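PDB 5JBD: inactive glucansucrase from Lactobacillus reuteri, which belongs to glycoside hydrolase family 70, whose members are built around a TIM-barrel domain. Local coordinates for residues I223-P236 and Y323-G335. Sequence-based numbering, arbitrary orientation. Where two conformers were deposited one is given.
Sequences INNQAGNNNSDNSP and YHSGAAQMLNEKG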
loop_
_atom_site.group_PDB
_atom_site.type_symbol
_atom_site.label_atom_id
_atom_site.label_comp_id
_atom_site.label_asym_id
_atom_site.label_seq_id
_atom_site.Cartn_x
_atom_site.Cartn_y
_atom_site.Cartn_z
ATOM N N ILE A 223 7.543 -15.124 3.603
ATOM C CA ILE A 223 8.811 -15.414 2.894
ATOM C C ILE A 223 9.308 -16.828 3.251
ATOM O O ILE A 223 8.509 -17.786 3.151
ATOM C CB ILE A 223 9.878 -14.291 3.088
ATOM C CG1 ILE A 223 9.242 -12.906 3.127
ATOM C CG2 ILE A 223 10.887 -14.328 1.948
ATOM C CD1 ILE A 223 10.245 -11.773 3.226
ATOM N N ASN A 224 10.558 -16.982 3.724
ATOM C CA ASN A 224 11.079 -18.305 4.087
ATOM C C ASN A 224 10.505 -18.898 5.376
ATOM O O ASN A 224 10.772 -20.059 5.671
ATOM C CB ASN A 224 12.609 -18.306 4.126
ATOM C CG ASN A 224 13.216 -17.936 2.775
ATOM O OD1 ASN A 224 13.130 -18.715 1.824
ATOM N ND2 ASN A 224 13.764 -16.730 2.671
ATOM N N ASN A 225 9.684 -18.151 6.122
ATOM C CA ASN A 225 9.000 -18.721 7.301
ATOM C C ASN A 225 7.608 -19.307 7.001
ATOM O O ASN A 225 6.828 -19.555 7.920
ATOM C CB ASN A 225 8.911 -17.698 8.434
ATOM C CG ASN A 225 8.735 -18.351 9.798
ATOM O OD1 ASN A 225 9.338 -19.383 10.091
ATOM N ND2 ASN A 225 7.867 -17.781 10.617
ATOM N N GLN A 226 7.320 -19.574 5.729
ATOM C CA GLN A 226 6.031 -20.159 5.316
ATOM C C GLN A 226 5.675 -21.404 6.135
ATOM O O GLN A 226 4.521 -21.557 6.555
ATOM C CB GLN A 226 6.068 -20.491 3.818
ATOM C CG GLN A 226 4.751 -20.961 3.205
ATOM C CD GLN A 226 4.868 -21.193 1.708
ATOM O OE1 GLN A 226 5.951 -21.075 1.141
ATOM N NE2 GLN A 226 3.760 -21.538 1.065
ATOM N N ALA A 227 6.661 -22.272 6.381
ATOM C CA ALA A 227 6.439 -23.504 7.141
ATOM C C ALA A 227 6.624 -23.351 8.664
ATOM O O ALA A 227 6.530 -24.333 9.372
ATOM C CB ALA A 227 7.322 -24.620 6.600
ATOM N N GLY A 228 6.844 -22.138 9.168
ATOM C CA GLY A 228 7.013 -21.902 10.600
ATOM C C GLY A 228 8.311 -22.392 11.217
ATOM O O GLY A 228 8.379 -22.583 12.426
ATOM N N ASN A 229 9.345 -22.623 10.405
ATOM C CA ASN A 229 10.619 -23.131 10.930
ATOM C C ASN A 229 11.865 -22.431 10.357
ATOM O O ASN A 229 12.947 -22.997 10.345
ATOM C CB ASN A 229 10.697 -24.655 10.711
ATOM C CG ASN A 229 10.850 -25.038 9.248
ATOM O OD1 ASN A 229 10.732 -24.207 8.344
ATOM N ND2 ASN A 229 11.123 -26.309 9.008
ATOM N N ASN A 230 11.705 -21.216 9.855
ATOM C CA ASN A 230 12.841 -20.451 9.340
ATOM C C ASN A 230 12.474 -18.983 9.315
ATOM O O ASN A 230 12.047 -18.439 8.277
ATOM C CB ASN A 230 13.251 -20.945 7.952
ATOM C CG ASN A 230 14.394 -20.137 7.352
ATOM O OD1 ASN A 230 14.963 -19.243 8.005
ATOM N ND2 ASN A 230 14.732 -20.438 6.103
ATOM N N ASN A 231 12.635 -18.342 10.464
ATOM C CA ASN A 231 12.365 -16.911 10.571
ATOM C C ASN A 231 13.614 -16.052 10.330
ATOM O O ASN A 231 13.794 -15.012 10.966
ATOM C CB ASN A 231 11.760 -16.556 11.931
ATOM C CG ASN A 231 11.205 -15.149 11.941
ATOM O OD1 ASN A 231 10.768 -14.667 10.904
ATOM N ND2 ASN A 231 11.239 -14.480 13.082
ATOM N N SER A 232 14.459 -16.457 9.390
ATOM C CA SER A 232 15.673 -15.688 9.107
ATOM C C SER A 232 15.370 -14.312 8.497
ATOM O O SER A 232 16.179 -13.391 8.651
ATOM C CB SER A 232 16.636 -16.492 8.224
ATOM O OG SER A 232 16.020 -16.899 7.022
ATOM N N ASP A 233 14.208 -14.165 7.838
ATOM C CA ASP A 233 13.784 -12.879 7.268
ATOM C C ASP A 233 13.138 -11.939 8.286
ATOM O O ASP A 233 13.256 -10.714 8.176
ATOM C CB ASP A 233 12.793 -13.088 6.125
ATOM C CG ASP A 233 13.301 -14.044 5.097
ATOM O OD1 ASP A 233 14.309 -13.717 4.444
ATOM O OD2 ASP A 233 12.718 -15.141 4.968
ATOM N N ASN A 234 12.428 -12.517 9.248
ATOM C CA ASN A 234 11.664 -11.767 10.236
ATOM C C ASN A 234 10.775 -10.715 9.594
ATOM O O ASN A 234 10.750 -9.572 10.053
ATOM C CB ASN A 234 12.606 -11.157 11.286
ATOM C CG ASN A 234 11.874 -10.689 12.529
ATOM O OD1 ASN A 234 11.014 -11.403 13.072
ATOM N ND2 ASN A 234 12.208 -9.489 12.991
ATOM N N SER A 235 10.033 -11.107 8.553
ATOM C CA SER A 235 9.132 -10.181 7.853
ATOM C C SER A 235 7.754 -10.166 8.538
ATOM O O SER A 235 7.171 -11.229 8.746
ATOM C CB SER A 235 8.989 -10.560 6.380
ATOM O OG SER A 235 8.448 -9.476 5.654
ATOM N N PRO A 236 7.234 -8.973 8.889
ATOM C CA PRO A 236 6.038 -8.906 9.755
ATOM C C PRO A 236 4.711 -9.190 9.061
ATOM O O PRO A 236 4.535 -8.890 7.869
ATOM C CB PRO A 236 6.060 -7.456 10.265
ATOM C CG PRO A 236 6.715 -6.691 9.162
ATOM C CD PRO A 236 7.764 -7.618 8.604
ATOM N N TYR A 323 10.841 -5.676 0.070
ATOM C CA TYR A 323 12.100 -5.045 0.450
ATOM C C TYR A 323 13.001 -6.011 1.267
ATOM O O TYR A 323 14.014 -5.590 1.833
ATOM C CB TYR A 323 11.810 -3.742 1.223
ATOM C CG TYR A 323 11.186 -2.660 0.345
ATOM C CD1 TYR A 323 9.806 -2.583 0.169
ATOM C CD2 TYR A 323 11.977 -1.724 -0.325
ATOM C CE1 TYR A 323 9.232 -1.596 -0.641
ATOM C CE2 TYR A 323 11.411 -0.737 -1.136
ATOM C CZ TYR A 323 10.038 -0.687 -1.300
ATOM O OH TYR A 323 9.472 0.282 -2.115
ATOM N N HIS A 324 12.647 -7.301 1.285
ATOM C CA HIS A 324 13.431 -8.349 1.952
ATOM C C HIS A 324 14.137 -9.236 0.925
ATOM O O HIS A 324 13.483 -9.963 0.171
ATOM C CB HIS A 324 12.527 -9.229 2.799
ATOM C CG HIS A 324 11.971 -8.537 4.000
ATOM N ND1 HIS A 324 10.862 -7.724 3.938
ATOM C CD2 HIS A 324 12.376 -8.531 5.294
ATOM C CE1 HIS A 324 10.609 -7.243 5.140
ATOM N NE2 HIS A 324 11.507 -7.720 5.981
ATOM N N SER A 325 15.464 -9.176 0.918
ATOM C CA SER A 325 16.279 -9.940 -0.012
ATOM C C SER A 325 16.128 -11.449 0.099
ATOM O O SER A 325 16.395 -12.156 -0.882
ATOM C CB SER A 325 17.760 -9.542 0.088
ATOM O OG SER A 325 18.302 -9.818 1.366
ATOM N N GLY A 326 15.699 -11.948 1.259
ATOM C CA GLY A 326 15.370 -13.375 1.413
ATOM C C GLY A 326 14.309 -13.938 0.474
ATOM O O GLY A 326 14.269 -15.152 0.238
ATOM N N ALA A 327 13.469 -13.069 -0.088
ATOM C CA ALA A 327 12.502 -13.473 -1.090
ATOM C C ALA A 327 13.129 -14.042 -2.357
ATOM O O ALA A 327 12.486 -14.834 -3.040
ATOM C CB ALA A 327 11.577 -12.308 -1.445
ATOM N N ALA A 328 14.361 -13.634 -2.695
ATOM C CA ALA A 328 15.040 -14.184 -3.868
ATOM C C ALA A 328 15.241 -15.695 -3.721
ATOM O O ALA A 328 14.846 -16.460 -4.607
ATOM C CB ALA A 328 16.369 -13.472 -4.126
ATOM N N GLN A 329 15.829 -16.101 -2.603
ATOM C CA GLN A 329 16.035 -17.517 -2.286
ATOM C C GLN A 329 14.703 -18.298 -2.325
ATOM O O GLN A 329 14.609 -19.352 -2.969
ATOM C CB GLN A 329 16.714 -17.630 -0.908
ATOM C CG GLN A 329 17.006 -19.032 -0.418
ATOM C CD GLN A 329 18.338 -19.517 -0.916
ATOM O OE1 GLN A 329 18.398 -20.412 -1.737
ATOM N NE2 GLN A 329 19.424 -18.903 -0.432
ATOM N N MET A 330 13.685 -17.766 -1.653
ATOM C CA MET A 330 12.344 -18.362 -1.641
ATOM C C MET A 330 11.827 -18.618 -3.046
ATOM O O MET A 330 11.404 -19.736 -3.360
ATOM C CB MET A 330 11.334 -17.456 -0.927
ATOM C CG MET A 330 9.932 -18.050 -0.876
ATOM S SD MET A 330 8.668 -16.886 -0.363
ATOM C CE MET A 330 8.595 -15.679 -1.674
ATOM N N LEU A 331 11.861 -17.586 -3.871
ATOM C CA LEU A 331 11.362 -17.691 -5.236
ATOM C C LEU A 331 12.168 -18.690 -6.091
ATOM O O LEU A 331 11.571 -19.474 -6.840
ATOM C CB LEU A 331 11.268 -16.312 -5.902
ATOM C CG LEU A 331 10.131 -15.438 -5.319
ATOM C CD1 LEU A 331 10.315 -13.983 -5.732
ATOM C CD2 LEU A 331 8.740 -15.942 -5.719
ATOM N N ASN A 332 13.491 -18.682 -5.957
ATOM C CA ASN A 332 14.333 -19.664 -6.667
ATOM C C ASN A 332 13.984 -21.112 -6.307
ATOM O O ASN A 332 13.828 -21.952 -7.192
ATOM C CB ASN A 332 15.825 -19.393 -6.421
ATOM C CG ASN A 332 16.318 -18.143 -7.119
ATOM O OD1 ASN A 332 15.848 -17.781 -8.199
ATOM N ND2 ASN A 332 17.307 -17.501 -6.528
ATOM N N GLU A 333 13.809 -21.380 -5.015
ATOM C CA GLU A 333 13.380 -22.706 -4.538
ATOM C C GLU A 333 12.019 -23.136 -5.113
ATOM O O GLU A 333 11.782 -24.316 -5.318
ATOM C CB GLU A 333 13.311 -22.738 -2.998
ATOM C CG GLU A 333 14.674 -22.682 -2.312
ATOM C CD GLU A 333 14.597 -22.546 -0.792
ATOM O OE1 GLU A 333 13.484 -22.413 -0.224
ATOM O OE2 GLU A 333 15.660 -22.565 -0.150
ATOM N N LYS A 334 11.140 -22.163 -5.359
ATOM C CA LYS A 334 9.819 -22.402 -5.903
ATOM C C LYS A 334 9.770 -22.423 -7.433
ATOM O O LYS A 334 8.698 -22.559 -8.009
ATOM C CB LYS A 334 8.844 -21.335 -5.364
ATOM C CG LYS A 334 8.628 -21.422 -3.868
ATOM C CD LYS A 334 7.794 -20.247 -3.355
ATOM C CE LYS A 334 7.528 -20.361 -1.867
ATOM N NZ LYS A 334 6.664 -21.523 -1.496
ATOM N N GLY A 335 10.913 -22.289 -8.094
ATOM C CA GLY A 335 10.913 -22.214 -9.547
ATOM C C GLY A 335 10.416 -20.897 -10.117
ATOM O O GLY A 335 10.030 -20.846 -11.287
HETATM O O HOH W 1 12.647 -21.289 2.191
HETATM O O HOH W 2 15.157 -11.029 3.939
HETATM O O HOH W 3 12.510 -7.788 8.867
#
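The imidazole of H324 carries S235 over one face: CB rests 3.9 Å from the ring centroid as a CH-pi contact, while OG, hydrogen-bonded to the carbonyl of D286, lies above the plane toward the rim. At the ring's edge one in-plane water joins NE2 to N234 O, a second bridges D233 OD1 and G326 N, and ND1 is held by the carboxylate of D286. The I223 side chain crosses H324 at about a right angle, its CD1 3.4 Å from H324 CB; its CG2, anti to the backbone N, packs on A327, and M330 SD lies 3.6 Å from I223 CA. The N224 amide gives one ND2 hydrogen to G326 O (2.9 Å), from above the carbonyl plane, and the other to the syn lone pair of D233 OD2, whereas OD1 meets E333 OE1 through a water. D233 OD2 also accepts from N224 N, which fixes the carboxylate beside G326. K334 NZ donates to a lone pair of Q226 OE1 in that carbonyl's plane (2.8 Å) and forms a salt bridge with D294. An irregular loop, its P236 O bonded to the calcium ligand N287, thus packs along helix 326-333, which lies between parallel strands 319-320 and 340-341 in the chain, consistent with a beta-alpha-beta unit of the TIM barrel.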